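Long-range contacts in putative TOXIN related protein (Parabacteroides distasonis ATCC 8503, PDB 3K0Y), which is of unknown function, named as a putative toxin-related protein, and joins a NigD-like N-terminal OB domain to a C-terminal beta-sandwich domain: residues 177-182 against 203-208; 27-32 against 115-120; 147-152 against 185-190; 111-116 against 199-204. One frame throughout, in Å; residues are numbered along the deposited sequence.

Contact 1 (177-182 against 203-208)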
loop_
_atom_site.group_PDB
_atom_site.type_symbol
_atom_site.label_atom_id
_atom_site.label_comp_id
_atom_site.label_asym_id
_atom_site.label_seq_id
_atom_site.Cartn_x
_atom_site.Cartn_y
_atom_site.Cartn_z
ATOM N N PRO A 177 14.162 -3.130 7.977
ATOM C CA PRO A 177 15.517 -3.690 7.890
ATOM C C PRO A 177 15.583 -4.860 6.920
ATOM O O PRO A 177 14.606 -5.640 6.767
ATOM C CB PRO A 177 15.862 -4.101 9.343
ATOM C CG PRO A 177 14.750 -3.551 10.247
ATOM C CD PRO A 177 13.543 -3.328 9.299
ATOM N N ASP A 178 16.720 -4.967 6.237
ATOM C CA ASP A 178 16.913 -6.023 5.247
ATOM C C ASP A 178 16.727 -7.366 5.938
ATOM O O ASP A 178 17.236 -7.568 7.008
ATOM C CB ASP A 178 18.283 -5.942 4.587
ATOM C CG ASP A 178 18.324 -6.693 3.250
ATOM O OD1 ASP A 178 17.961 -7.891 3.208
ATOM O OD2 ASP A 178 18.689 -6.080 2.230
ATOM N N THR A 179 15.938 -8.251 5.348
ATOM C CA THR A 179 15.738 -9.571 5.931
ATOM C C THR A 179 16.830 -10.502 5.436
ATOM O O THR A 179 16.791 -11.682 5.723
ATOM C CB THR A 179 14.385 -10.192 5.551
ATOM O OG1 THR A 179 14.410 -10.544 4.166
ATOM C CG2 THR A 179 13.241 -9.244 5.849
ATOM N N LYS A 180 17.806 -9.931 4.726
ATOM C CA LYS A 180 18.775 -10.659 3.920
ATOM C C LYS A 180 17.916 -11.156 2.762
ATOM O O LYS A 180 17.185 -10.334 2.168
ATOM C CB LYS A 180 19.470 -11.753 4.724
ATOM C CG LYS A 180 19.876 -11.350 6.162
ATOM C CD LYS A 180 20.455 -9.953 6.295
ATOM C CE LYS A 180 20.950 -9.667 7.718
ATOM N NZ LYS A 180 22.431 -9.760 7.862
ATOM N N GLY A 181 17.937 -12.454 2.444
ATOM C CA GLY A 181 16.911 -13.010 1.532
ATOM C C GLY A 181 16.073 -14.105 2.184
ATOM O O GLY A 181 15.626 -15.034 1.501
ATOM N N GLU A 182 15.901 -14.011 3.505
ATOM C CA GLU A 182 15.023 -14.890 4.283
ATOM C C GLU A 182 13.636 -14.237 4.419
ATOM O O GLU A 182 13.502 -13.014 4.370
ATOM C CB GLU A 182 15.582 -15.109 5.704
ATOM C CG GLU A 182 16.523 -16.329 5.927
ATOM C CD GLU A 182 16.736 -16.635 7.450
ATOM O OE1 GLU A 182 15.742 -17.001 8.115
ATOM O OE2 GLU A 182 17.877 -16.507 7.982
ATOM N N TYR A 203 7.021 -11.681 4.841
ATOM C CA TYR A 203 7.783 -10.597 4.190
ATOM C C TYR A 203 9.273 -10.955 4.000
ATOM O O TYR A 203 9.981 -11.333 4.947
ATOM C CB TYR A 203 7.692 -9.320 5.018
ATOM C CG TYR A 203 8.509 -8.197 4.422
ATOM C CD1 TYR A 203 8.124 -7.588 3.220
ATOM C CD2 TYR A 203 9.668 -7.759 5.030
ATOM C CE1 TYR A 203 8.878 -6.570 2.641
ATOM C CE2 TYR A 203 10.438 -6.746 4.457
ATOM C CZ TYR A 203 10.021 -6.146 3.270
ATOM O OH TYR A 203 10.785 -5.159 2.697
ATOM N N ASN A 204 9.749 -10.778 2.782
ATOM C CA ASN A 204 11.145 -11.003 2.442
ATOM C C ASN A 204 11.596 -9.747 1.707
ATOM O O ASN A 204 10.910 -9.331 0.797
ATOM C CB ASN A 204 11.259 -12.246 1.544
ATOM C CG ASN A 204 12.720 -12.659 1.255
ATOM O OD1 ASN A 204 13.561 -11.828 0.932
ATOM N ND2 ASN A 204 12.999 -13.952 1.358
ATOM N N SER A 205 12.710 -9.126 2.115
ATOM C CA SER A 205 13.198 -7.923 1.421
ATOM C C SER A 205 13.537 -8.169 -0.054
ATOM O O SER A 205 13.574 -7.243 -0.848
ATOM C CB SER A 205 14.443 -7.355 2.101
ATOM O OG SER A 205 14.155 -6.987 3.420
ATOM N N ASP A 206 13.841 -9.411 -0.401
ATOM C CA ASP A 206 14.060 -9.774 -1.798
ATOM C C ASP A 206 12.717 -10.031 -2.524
ATOM O O ASP A 206 12.106 -11.063 -2.315
ATOM C CB ASP A 206 14.965 -11.016 -1.845
ATOM C CG ASP A 206 15.468 -11.323 -3.229
ATOM O OD1 ASP A 206 15.340 -10.479 -4.123
ATOM O OD2 ASP A 206 16.005 -12.418 -3.420
ATOM N N LYS A 207 12.272 -9.083 -3.359
ATOM C CA LYS A 207 11.009 -9.198 -4.154
ATOM C C LYS A 207 10.917 -10.466 -4.983
ATOM O O LYS A 207 9.860 -11.089 -5.088
ATOM C CB LYS A 207 10.878 -8.046 -5.149
ATOM C CG LYS A 207 10.755 -6.676 -4.521
ATOM C CD LYS A 207 10.032 -5.731 -5.454
ATOM C CE LYS A 207 10.648 -4.350 -5.471
ATOM N NZ LYS A 207 10.081 -3.646 -6.631
ATOM N N THR A 208 12.037 -10.797 -5.620
ATOM C CA THR A 208 12.229 -12.059 -6.317
ATOM C C THR A 208 11.631 -13.267 -5.618
ATOM O O THR A 208 10.861 -13.988 -6.226
ATOM C CB THR A 208 13.712 -12.326 -6.477
ATOM O OG1 THR A 208 14.219 -11.480 -7.515
ATOM C CG2 THR A 208 13.972 -13.796 -6.807
HETATM O O HOH W 1 13.402 -4.507 3.808
#
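T179 and S205 bring their CA atoms to 5.4 Å where a type II' beta turn, running from T179 to E182, lies against the loop leaving strand 195-203. Each of these two residues gives its backbone N-H to the other's hydroxyl: T179 N reaches S205 OG at 2.9 Å, and S205 N reaches T179 OG1 at 3.0 Å in a nearly straight bond (166° at the hydrogen). The threonine hydroxyl can serve this exchange because OG1 sits between its own backbone N and carbonyl carbon (chi1 70°); T179 OG1 also donates to E182 O at 2.6 Å, in the carbonyl plane, which ties the ends of the turn together. The methyl T179 CG2 approaches Y203 CD2 at 4.0 Å, oblique to the ring. N204 crosses T179 at about a right angle and works with both branches of its amide. N204 ND2 donates to G181 O at 2.8 Å, coming from above that carbonyl's plane, and bonds T183 OG1 as well. N204 OD1 accepts from D206 N at 2.8 Å, forming an Asx turn. A water joins S205 OG, at 2.6 Å, to Y203 OH, with a weak third bond to P177 O. Set between strand 163-172 and strand 184-192, the turn-bearing loop packs T179 on V184 of the latter strand, while Y203, on strand 195-203, leans on L186.

Contact 2 (27-32 against 115-120)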
loop_
_atom_site.group_PDB
_atom_site.type_symbol
_atom_site.label_atom_id
_atom_site.label_comp_id
_atom_site.label_asym_id
_atom_site.label_seq_id
_atom_site.Cartn_x
_atom_site.Cartn_y
_atom_site.Cartn_z
ATOM N N TYR A 27 6.434 2.219 -17.551
ATOM C CA TYR A 27 5.838 0.877 -17.607
ATOM C C TYR A 27 5.224 0.522 -16.252
ATOM O O TYR A 27 5.359 1.265 -15.302
ATOM C CB TYR A 27 6.820 -0.170 -18.123
ATOM C CG TYR A 27 7.946 -0.543 -17.208
ATOM C CD1 TYR A 27 7.803 -1.558 -16.287
ATOM C CD2 TYR A 27 9.170 0.080 -17.305
ATOM C CE1 TYR A 27 8.829 -1.922 -15.479
ATOM C CE2 TYR A 27 10.213 -0.280 -16.503
ATOM C CZ TYR A 27 10.041 -1.279 -15.597
ATOM O OH TYR A 27 11.076 -1.633 -14.783
ATOM N N LEU A 28 4.502 -0.578 -16.197
ATOM C CA LEU A 28 3.780 -0.978 -14.992
ATOM C C LEU A 28 4.316 -2.288 -14.504
ATOM O O LEU A 28 4.492 -3.210 -15.313
ATOM C CB LEU A 28 2.295 -1.132 -15.287
ATOM C CG LEU A 28 1.608 0.160 -15.699
ATOM C CD1 LEU A 28 0.314 -0.180 -16.383
ATOM C CD2 LEU A 28 1.373 1.055 -14.494
ATOM N N ARG A 29 4.555 -2.385 -13.196
ATOM C CA ARG A 29 5.035 -3.625 -12.562
ATOM C C ARG A 29 3.930 -4.261 -11.696
ATOM O O ARG A 29 3.435 -3.643 -10.773
ATOM C CB ARG A 29 6.298 -3.346 -11.728
ATOM C CG ARG A 29 6.999 -4.643 -11.294
ATOM C CD ARG A 29 8.420 -4.447 -10.854
ATOM N NE ARG A 29 8.482 -3.531 -9.720
ATOM C CZ ARG A 29 9.075 -2.335 -9.720
ATOM N NH1 ARG A 29 9.721 -1.895 -10.774
ATOM N NH2 ARG A 29 9.025 -1.581 -8.637
ATOM N N LEU A 30 3.521 -5.480 -12.013
ATOM C CA LEU A 30 2.438 -6.128 -11.296
ATOM C C LEU A 30 2.991 -6.780 -10.036
ATOM O O LEU A 30 4.207 -6.915 -9.922
ATOM C CB LEU A 30 1.766 -7.174 -12.170
ATOM C CG LEU A 30 1.047 -6.699 -13.425
ATOM C CD1 LEU A 30 0.428 -7.944 -14.204
ATOM C CD2 LEU A 30 -0.010 -5.683 -13.063
ATOM N N ASP A 31 2.119 -7.164 -9.096
ATOM C CA ASP A 31 2.591 -7.840 -7.882
ATOM C C ASP A 31 3.409 -9.130 -8.185
ATOM O O ASP A 31 4.452 -9.348 -7.601
ATOM C CB ASP A 31 1.432 -8.155 -6.939
ATOM C CG ASP A 31 0.783 -6.900 -6.329
ATOM O OD1 ASP A 31 1.384 -5.822 -6.284
ATOM O OD2 ASP A 31 -0.367 -6.996 -5.887
ATOM N N ASP A 32 2.978 -9.957 -9.135
ATOM C CA ASP A 32 3.751 -11.192 -9.475
ATOM C C ASP A 32 5.000 -10.871 -10.311
ATOM O O ASP A 32 5.598 -11.767 -10.889
ATOM C CB ASP A 32 2.874 -12.212 -10.209
ATOM C CG ASP A 32 2.311 -11.678 -11.522
ATOM O OD1 ASP A 32 2.539 -10.499 -11.855
ATOM O OD2 ASP A 32 1.611 -12.428 -12.232
ATOM N N ILE A 115 1.000 -8.113 0.724
ATOM C CA ILE A 115 2.292 -7.641 0.268
ATOM C C ILE A 115 2.420 -7.863 -1.227
ATOM O O ILE A 115 2.122 -8.943 -1.719
ATOM C CB ILE A 115 3.478 -8.322 1.001
ATOM C CG1 ILE A 115 3.438 -7.966 2.497
ATOM C CG2 ILE A 115 4.824 -7.799 0.424
ATOM C CD1 ILE A 115 4.500 -8.720 3.322
ATOM N N GLY A 116 2.792 -6.822 -1.967
ATOM C CA GLY A 116 2.965 -6.929 -3.408
ATOM C C GLY A 116 3.952 -5.867 -3.870
ATOM O O GLY A 116 3.814 -4.671 -3.514
ATOM N N ASP A 117 4.960 -6.315 -4.624
ATOM C CA ASP A 117 6.013 -5.484 -5.170
ATOM C C ASP A 117 6.658 -4.575 -4.079
ATOM O O ASP A 117 6.931 -3.430 -4.334
ATOM C CB ASP A 117 5.470 -4.647 -6.356
ATOM C CG ASP A 117 6.570 -3.850 -7.068
ATOM O OD1 ASP A 117 7.618 -4.449 -7.358
ATOM O OD2 ASP A 117 6.424 -2.624 -7.311
ATOM N N GLY A 118 6.898 -5.114 -2.885
ATOM C CA GLY A 118 7.581 -4.378 -1.772
ATOM C C GLY A 118 6.686 -3.351 -1.055
ATOM O O GLY A 118 7.149 -2.564 -0.200
ATOM N N TYR A 119 5.392 -3.380 -1.369
ATOM C CA TYR A 119 4.433 -2.529 -0.692
ATOM C C TYR A 119 3.520 -3.354 0.149
ATOM O O TYR A 119 3.216 -4.494 -0.191
ATOM C CB TYR A 119 3.575 -1.770 -1.693
ATOM C CG TYR A 119 4.357 -0.807 -2.525
ATOM C CD1 TYR A 119 5.003 -1.242 -3.664
ATOM C CD2 TYR A 119 4.443 0.551 -2.176
ATOM C CE1 TYR A 119 5.729 -0.374 -4.453
ATOM C CE2 TYR A 119 5.180 1.425 -2.945
ATOM C CZ TYR A 119 5.807 0.951 -4.081
ATOM O OH TYR A 119 6.515 1.785 -4.837
ATOM N N LEU A 120 3.048 -2.760 1.232
ATOM C CA LEU A 120 1.878 -3.253 1.914
ATOM C C LEU A 120 0.664 -2.545 1.293
ATOM O O LEU A 120 0.548 -1.335 1.392
ATOM C CB LEU A 120 1.954 -2.967 3.406
ATOM C CG LEU A 120 0.766 -3.418 4.240
ATOM C CD1 LEU A 120 0.739 -4.987 4.325
ATOM C CD2 LEU A 120 0.665 -2.794 5.620
#
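D117, R29 and D31 carry this contact, and D117 contributes the largest single share of the buried surface. The arginine grips its carboxylate side-on with two nitrogens: R29 NE meets D117 OD1 at 2.7 Å in a nearly straight bond, and R29 NH2 meets D117 OD2 at 3.1 Å with a more bent one. A turn about chi3 (60°) swings NE round to the acid. The two flat groups stand 58° apart; OD1 is met from above the carboxylate plane, whereas OD2 uses its syn lone pair. Both oxygens have further partners, K207 NZ at OD1 and T17 OG1 at OD2; the shared carboxylate probably offsets the closeness of the lysine and arginine charges. D31 lies over the backbone of G116, D31 OD1 standing 3.5 Å from G116 CA, where no side chain intervenes. Its own oxygens are engaged by R53 NH2 at OD1 and W114 NE1 at OD2. D117 takes the second position of the type I' turn G116 to Y119, which closes the beta hairpin of strands 113-116 and 119-128. The hairpin tip thus meets the OB domain beside strand 25-30, with T17 supplied by the neighbouring strand 11-22 and R53 by strand 52-62.

Contact 3 (147-152 against 185-190)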
loop_
_atom_site.group_PDB
_atom_site.type_symbol
_atom_site.label_atom_id
_atom_site.label_comp_id
_atom_site.label_asym_id
_atom_site.label_seq_id
_atom_site.Cartn_x
_atom_site.Cartn_y
_atom_site.Cartn_z
ATOM N N PRO A 147 11.045 -4.472 14.761
ATOM C CA PRO A 147 10.995 -3.729 13.482
ATOM C C PRO A 147 9.879 -4.187 12.510
ATOM O O PRO A 147 9.345 -3.367 11.742
ATOM C CB PRO A 147 12.389 -3.948 12.885
ATOM C CG PRO A 147 12.933 -5.146 13.572
ATOM C CD PRO A 147 12.291 -5.244 14.907
ATOM N N TYR A 148 9.465 -5.441 12.626
ATOM C CA TYR A 148 8.480 -6.026 11.716
ATOM C C TYR A 148 7.077 -6.024 12.265
ATOM O O TYR A 148 6.231 -6.765 11.761
ATOM C CB TYR A 148 8.903 -7.434 11.344
ATOM C CG TYR A 148 10.240 -7.440 10.684
ATOM C CD1 TYR A 148 10.410 -6.836 9.448
ATOM C CD2 TYR A 148 11.359 -8.002 11.307
ATOM C CE1 TYR A 148 11.645 -6.818 8.820
ATOM C CE2 TYR A 148 12.618 -8.013 10.666
ATOM C CZ TYR A 148 12.743 -7.413 9.433
ATOM O OH TYR A 148 13.927 -7.375 8.766
ATOM N N THR A 149 6.837 -5.209 13.293
ATOM C CA THR A 149 5.511 -5.027 13.867
ATOM C C THR A 149 5.130 -3.580 13.503
ATOM O O THR A 149 5.830 -2.600 13.880
ATOM C CB THR A 149 5.428 -5.252 15.417
ATOM O OG1 THR A 149 5.763 -6.609 15.770
ATOM C CG2 THR A 149 4.010 -4.937 15.948
ATOM N N LEU A 150 4.020 -3.447 12.774
ATOM C CA LEU A 150 3.540 -2.160 12.288
ATOM C C LEU A 150 2.127 -1.884 12.752
ATOM O O LEU A 150 1.406 -2.806 13.151
ATOM C CB LEU A 150 3.627 -2.115 10.786
ATOM C CG LEU A 150 4.968 -2.474 10.155
ATOM C CD1 LEU A 150 4.760 -2.842 8.655
ATOM C CD2 LEU A 150 5.919 -1.315 10.252
ATOM N N GLU A 151 1.740 -0.602 12.730
ATOM C CA GLU A 151 0.377 -0.211 13.031
ATOM C C GLU A 151 -0.189 0.611 11.870
ATOM O O GLU A 151 0.424 1.582 11.427
ATOM C CB GLU A 151 0.305 0.652 14.280
ATOM C CG GLU A 151 0.734 0.025 15.510
ATOM C CD GLU A 151 0.705 0.979 16.740
ATOM O OE1 GLU A 151 0.562 2.215 16.600
ATOM O OE2 GLU A 151 0.829 0.450 17.851
ATOM N N PHE A 152 -1.348 0.212 11.385
ATOM C CA PHE A 152 -2.063 0.937 10.396
ATOM C C PHE A 152 -2.950 1.891 11.149
ATOM O O PHE A 152 -3.765 1.494 11.946
ATOM C CB PHE A 152 -2.900 0.004 9.518
ATOM C CG PHE A 152 -3.794 0.727 8.553
ATOM C CD1 PHE A 152 -3.248 1.531 7.567
ATOM C CD2 PHE A 152 -5.154 0.631 8.644
ATOM C CE1 PHE A 152 -4.063 2.214 6.683
ATOM C CE2 PHE A 152 -5.987 1.286 7.756
ATOM C CZ PHE A 152 -5.443 2.082 6.755
ATOM N N ASP A 185 8.061 -12.762 9.627
ATOM C CA ASP A 185 6.689 -12.446 9.915
ATOM C C ASP A 185 6.507 -10.953 10.079
ATOM O O ASP A 185 7.237 -10.317 10.849
ATOM C CB ASP A 185 6.224 -13.114 11.193
ATOM C CG ASP A 185 6.088 -14.624 11.056
ATOM O OD1 ASP A 185 6.125 -15.177 9.927
ATOM O OD2 ASP A 185 5.952 -15.230 12.123
ATOM N N LEU A 186 5.533 -10.410 9.357
ATOM C CA LEU A 186 5.185 -9.002 9.446
ATOM C C LEU A 186 3.827 -8.978 10.093
ATOM O O LEU A 186 2.906 -9.640 9.630
ATOM C CB LEU A 186 5.167 -8.378 8.060
ATOM C CG LEU A 186 5.058 -6.864 7.910
ATOM C CD1 LEU A 186 6.325 -6.179 8.310
ATOM C CD2 LEU A 186 4.683 -6.429 6.480
ATOM N N VAL A 187 3.733 -8.289 11.213
ATOM C CA VAL A 187 2.521 -8.168 11.994
ATOM C C VAL A 187 2.034 -6.718 11.762
ATOM O O VAL A 187 2.767 -5.750 12.009
ATOM C CB VAL A 187 2.791 -8.474 13.490
ATOM C CG1 VAL A 187 1.585 -8.166 14.368
ATOM C CG2 VAL A 187 3.212 -9.980 13.666
ATOM N N VAL A 188 0.806 -6.582 11.277
ATOM C CA VAL A 188 0.199 -5.304 11.124
ATOM C C VAL A 188 -1.043 -5.250 12.007
ATOM O O VAL A 188 -2.034 -5.930 11.730
ATOM C CB VAL A 188 -0.217 -5.055 9.658
ATOM C CG1 VAL A 188 -0.877 -3.688 9.532
ATOM C CG2 VAL A 188 0.970 -5.185 8.720
ATOM N N ASN A 189 -0.989 -4.387 13.020
ATOM C CA ASN A 189 -2.090 -4.046 13.880
ATOM C C ASN A 189 -2.922 -2.894 13.312
ATOM O O ASN A 189 -2.388 -1.987 12.637
ATOM C CB ASN A 189 -1.524 -3.668 15.256
ATOM C CG ASN A 189 -0.873 -4.853 15.943
ATOM O OD1 ASN A 189 -1.513 -5.864 16.116
ATOM N ND2 ASN A 189 0.385 -4.759 16.266
ATOM N N TYR A 190 -4.233 -2.958 13.525
ATOM C CA TYR A 190 -5.164 -1.889 13.129
ATOM C C TYR A 190 -6.301 -1.901 14.129
ATOM O O TYR A 190 -6.449 -2.875 14.858
ATOM C CB TYR A 190 -5.685 -2.100 11.699
ATOM C CG TYR A 190 -6.397 -3.401 11.491
ATOM C CD1 TYR A 190 -5.694 -4.570 11.334
ATOM C CD2 TYR A 190 -7.784 -3.459 11.437
ATOM C CE1 TYR A 190 -6.336 -5.768 11.168
ATOM C CE2 TYR A 190 -8.430 -4.652 11.272
ATOM C CZ TYR A 190 -7.700 -5.801 11.125
ATOM O OH TYR A 190 -8.336 -7.017 10.949
#
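T149, L150 and E151 lie in register with V187, V188 and N189 on neighbouring parallel strands, bonded through Y148, L150 and F152 to V187 and N189. V187 N donates to Y148 O at 3.0 Å, L150 N to V187 O at 2.7 Å, N189 N to L150 O at 2.9 Å and F152 N to N189 O at 2.7 Å. CA-H...O contacts fill in between these rungs, one of them from E151 CA to N189 O at 3.3 Å. Apolar packing occupies the face bearing L150 and V188. L150 CD1 meets L186 CD1 at 3.7 Å, and F152 CB lies 4.2 Å from V188 CG1, while the F152 ring goes on to an edge-to-face meeting with F124 of the other sheet. L186 CD1 also lies at the edge of the Y148 ring, whose hydroxyl bonds P177 O. The face of T149, V187, E151 and N189 is more mixed. T149 and V187 lie side by side, and T149 CG2 approaches N189 ND2 at 3.6 Å; the polar ends of T149 and E151 find partners in D146 and R153. Backbone hydrogen bonding therefore sets the register, with no charge pair across the strands, and leaves the L150 side to form the greasy inner face of a beta sandwich.

Contact 4 (111-116 against 199-204)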
loop_
_atom_site.group_PDB
_atom_site.type_symbol
_atom_site.label_atom_id
_atom_site.label_comp_id
_atom_site.label_asym_id
_atom_site.label_seq_id
_atom_site.Cartn_x
_atom_site.Cartn_y
_atom_site.Cartn_z
ATOM N N ASN A 111 -7.632 -10.845 3.252
ATOM C CA ASN A 111 -7.356 -10.878 1.801
ATOM C C ASN A 111 -7.367 -9.487 1.253
ATOM O O ASN A 111 -6.991 -9.319 0.123
ATOM C CB ASN A 111 -8.194 -11.869 0.991
ATOM C CG ASN A 111 -7.993 -13.254 1.461
ATOM O OD1 ASN A 111 -7.027 -13.542 2.180
ATOM N ND2 ASN A 111 -8.879 -14.121 1.104
ATOM N N ASN A 112 -7.749 -8.509 2.080
ATOM C CA ASN A 112 -7.820 -7.098 1.683
ATOM C C ASN A 112 -6.580 -6.397 2.189
ATOM O O ASN A 112 -6.445 -5.151 2.098
ATOM C CB ASN A 112 -9.144 -6.416 2.166
ATOM C CG ASN A 112 -10.377 -6.744 1.248
ATOM O OD1 ASN A 112 -10.239 -7.326 0.187
ATOM N ND2 ASN A 112 -11.570 -6.323 1.666
HETATM N N MSE A 113 -5.666 -7.176 2.766
HETATM C CA MSE A 113 -4.331 -6.662 3.073
HETATM C C MSE A 113 -3.308 -7.601 2.471
HETATM O O MSE A 113 -3.342 -8.768 2.736
HETATM C CB MSE A 113 -4.109 -6.614 4.585
HETATM C CG MSE A 113 -2.898 -5.812 4.902
HETATM SE SE MSE A 113 -2.416 -5.590 6.792
HETATM C CE MSE A 113 -3.971 -4.845 7.514
ATOM N N TRP A 114 -2.378 -7.107 1.655
ATOM C CA TRP A 114 -1.396 -8.018 1.083
ATOM C C TRP A 114 -0.092 -7.342 0.743
ATOM O O TRP A 114 -0.083 -6.151 0.484
ATOM C CB TRP A 114 -1.986 -8.719 -0.150
ATOM C CG TRP A 114 -2.091 -7.881 -1.376
ATOM C CD1 TRP A 114 -1.242 -7.884 -2.439
ATOM C CD2 TRP A 114 -3.085 -6.895 -1.660
ATOM N NE1 TRP A 114 -1.652 -6.989 -3.370
ATOM C CE2 TRP A 114 -2.770 -6.346 -2.915
ATOM C CE3 TRP A 114 -4.229 -6.444 -0.995
ATOM C CZ2 TRP A 114 -3.553 -5.379 -3.518
ATOM C CZ3 TRP A 114 -5.020 -5.456 -1.621
ATOM C CH2 TRP A 114 -4.667 -4.955 -2.859
ATOM N N ILE A 115 1.000 -8.113 0.724
ATOM C CA ILE A 115 2.292 -7.641 0.268
ATOM C C ILE A 115 2.420 -7.863 -1.227
ATOM O O ILE A 115 2.122 -8.943 -1.719
ATOM C CB ILE A 115 3.478 -8.322 1.001
ATOM C CG1 ILE A 115 3.438 -7.966 2.497
ATOM C CG2 ILE A 115 4.824 -7.799 0.424
ATOM C CD1 ILE A 115 4.500 -8.720 3.322
ATOM N N GLY A 116 2.792 -6.822 -1.967
ATOM C CA GLY A 116 2.965 -6.929 -3.408
ATOM C C GLY A 116 3.952 -5.867 -3.870
ATOM O O GLY A 116 3.814 -4.671 -3.514
ATOM N N TYR A 199 -2.960 -8.596 11.600
ATOM C CA TYR A 199 -2.856 -9.497 10.494
ATOM C C TYR A 199 -1.393 -9.820 10.335
ATOM O O TYR A 199 -0.564 -8.973 10.540
ATOM C CB TYR A 199 -3.470 -8.904 9.227
ATOM C CG TYR A 199 -4.988 -9.039 9.185
ATOM C CD1 TYR A 199 -5.688 -10.178 9.737
ATOM C CD2 TYR A 199 -5.746 -8.007 8.644
ATOM C CE1 TYR A 199 -7.123 -10.233 9.683
ATOM C CE2 TYR A 199 -7.118 -8.042 8.642
ATOM C CZ TYR A 199 -7.814 -9.152 9.126
ATOM O OH TYR A 199 -9.179 -9.037 8.991
ATOM N N LYS A 200 -1.102 -11.081 10.020
ATOM C CA LYS A 200 0.255 -11.574 9.931
ATOM C C LYS A 200 0.561 -11.972 8.530
ATOM O O LYS A 200 -0.080 -12.872 7.994
ATOM C CB LYS A 200 0.444 -12.792 10.794
ATOM C CG LYS A 200 0.450 -12.553 12.235
ATOM C CD LYS A 200 1.161 -13.714 12.971
ATOM C CE LYS A 200 1.324 -13.389 14.468
ATOM N NZ LYS A 200 1.490 -14.636 15.255
ATOM N N LEU A 201 1.561 -11.353 7.947
ATOM C CA LEU A 201 1.945 -11.660 6.594
ATOM C C LEU A 201 3.418 -12.077 6.583
ATOM O O LEU A 201 4.190 -11.766 7.479
ATOM C CB LEU A 201 1.748 -10.444 5.663
ATOM C CG LEU A 201 0.475 -9.600 5.758
ATOM C CD1 LEU A 201 0.593 -8.589 6.900
ATOM C CD2 LEU A 201 0.188 -8.779 4.459
ATOM N N LYS A 202 3.792 -12.764 5.522
ATOM C CA LYS A 202 5.172 -13.166 5.293
ATOM C C LYS A 202 5.795 -12.058 4.490
ATOM O O LYS A 202 5.176 -11.584 3.561
ATOM C CB LYS A 202 5.213 -14.476 4.487
ATOM C CG LYS A 202 4.660 -15.656 5.202
ATOM C CD LYS A 202 5.573 -16.054 6.305
ATOM C CE LYS A 202 5.180 -17.372 6.963
ATOM N NZ LYS A 202 5.750 -17.496 8.355
ATOM N N TYR A 203 7.021 -11.681 4.841
ATOM C CA TYR A 203 7.783 -10.597 4.190
ATOM C C TYR A 203 9.273 -10.955 4.000
ATOM O O TYR A 203 9.981 -11.333 4.947
ATOM C CB TYR A 203 7.692 -9.320 5.018
ATOM C CG TYR A 203 8.509 -8.197 4.422
ATOM C CD1 TYR A 203 8.124 -7.588 3.220
ATOM C CD2 TYR A 203 9.668 -7.759 5.030
ATOM C CE1 TYR A 203 8.878 -6.570 2.641
ATOM C CE2 TYR A 203 10.438 -6.746 4.457
ATOM C CZ TYR A 203 10.021 -6.146 3.270
ATOM O OH TYR A 203 10.785 -5.159 2.697
ATOM N N ASN A 204 9.749 -10.778 2.782
ATOM C CA ASN A 204 11.145 -11.003 2.442
ATOM C C ASN A 204 11.596 -9.747 1.707
ATOM O O ASN A 204 10.910 -9.331 0.797
ATOM C CB ASN A 204 11.259 -12.246 1.544
ATOM C CG ASN A 204 12.720 -12.659 1.255
ATOM O OD1 ASN A 204 13.561 -11.828 0.932
ATOM N ND2 ASN A 204 12.999 -13.952 1.358
#
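I115 drives its side chain at L201, K202 and Y203, and can be followed atom by atom. CB points toward the opposing strand and acts as the branch point. From it I115 CG1 departs anti to the carbonyl carbon (chi1 -64°), coming within 3.9 Å of L201 CD2. The chain then runs on extended (chi2 174°), carrying I115 CD1 to 3.7 Å from Y203 CB; the modelled 3.0 Å between I115 CD1 and K202 O is short, and the methyl's exact position is doubtful. As modelled, this methyl lies at the edge of the Y203 ring, near its plane, with the two side chains crossing at about a right angle. No hydrogen bond links strand 113-116 to strand 199-203; their axes come no nearer than 7.6 Å and run only 10° apart. This is face-to-face packing of two sheets, the construction of the NigD-like C-terminal beta sandwich. L201 is the wedge from the other side: L201 CD2 rests 3.8 Å from W114 CA, and its CD1 faces the selenium of M113, a selenomethionine. The bend at chi3 of M113 (-56°) turns M113 CE to the edge of the Y199 ring, 3.8 Å from Y199 CD2. The tyrosine hydroxyl bonds I108 O, while M113 also packs on V188. W114 points away from strand 199-203, its side chain about 3 Å from a bound nonaethylene glycol, most likely a crystallisation additive.

In the fold
Along the chain, contact 2 closes before contacts 1 and 3 open, and contact 3 is nested inside the loop closed by contact 4. Contacts 3 and 4 have centres 10 Å apart and meet in the four-stranded sheet, where strands 184-192 and 195-203 are neighbours. Contact 4 carries that sheet across to strand 113-116, which contact 2, its centre about 12 Å from that of contact 4, also uses where the two domains meet. Contact 1 continues from strand 195-203; its K207 reaches D117 of contact 2, and P177 receives the Y148 hydroxyl of contact 3. Strand pairing, sheet stacking, loop closure and domain docking are linked partly through shared strands and partly through polar side-chain bonds from the loops.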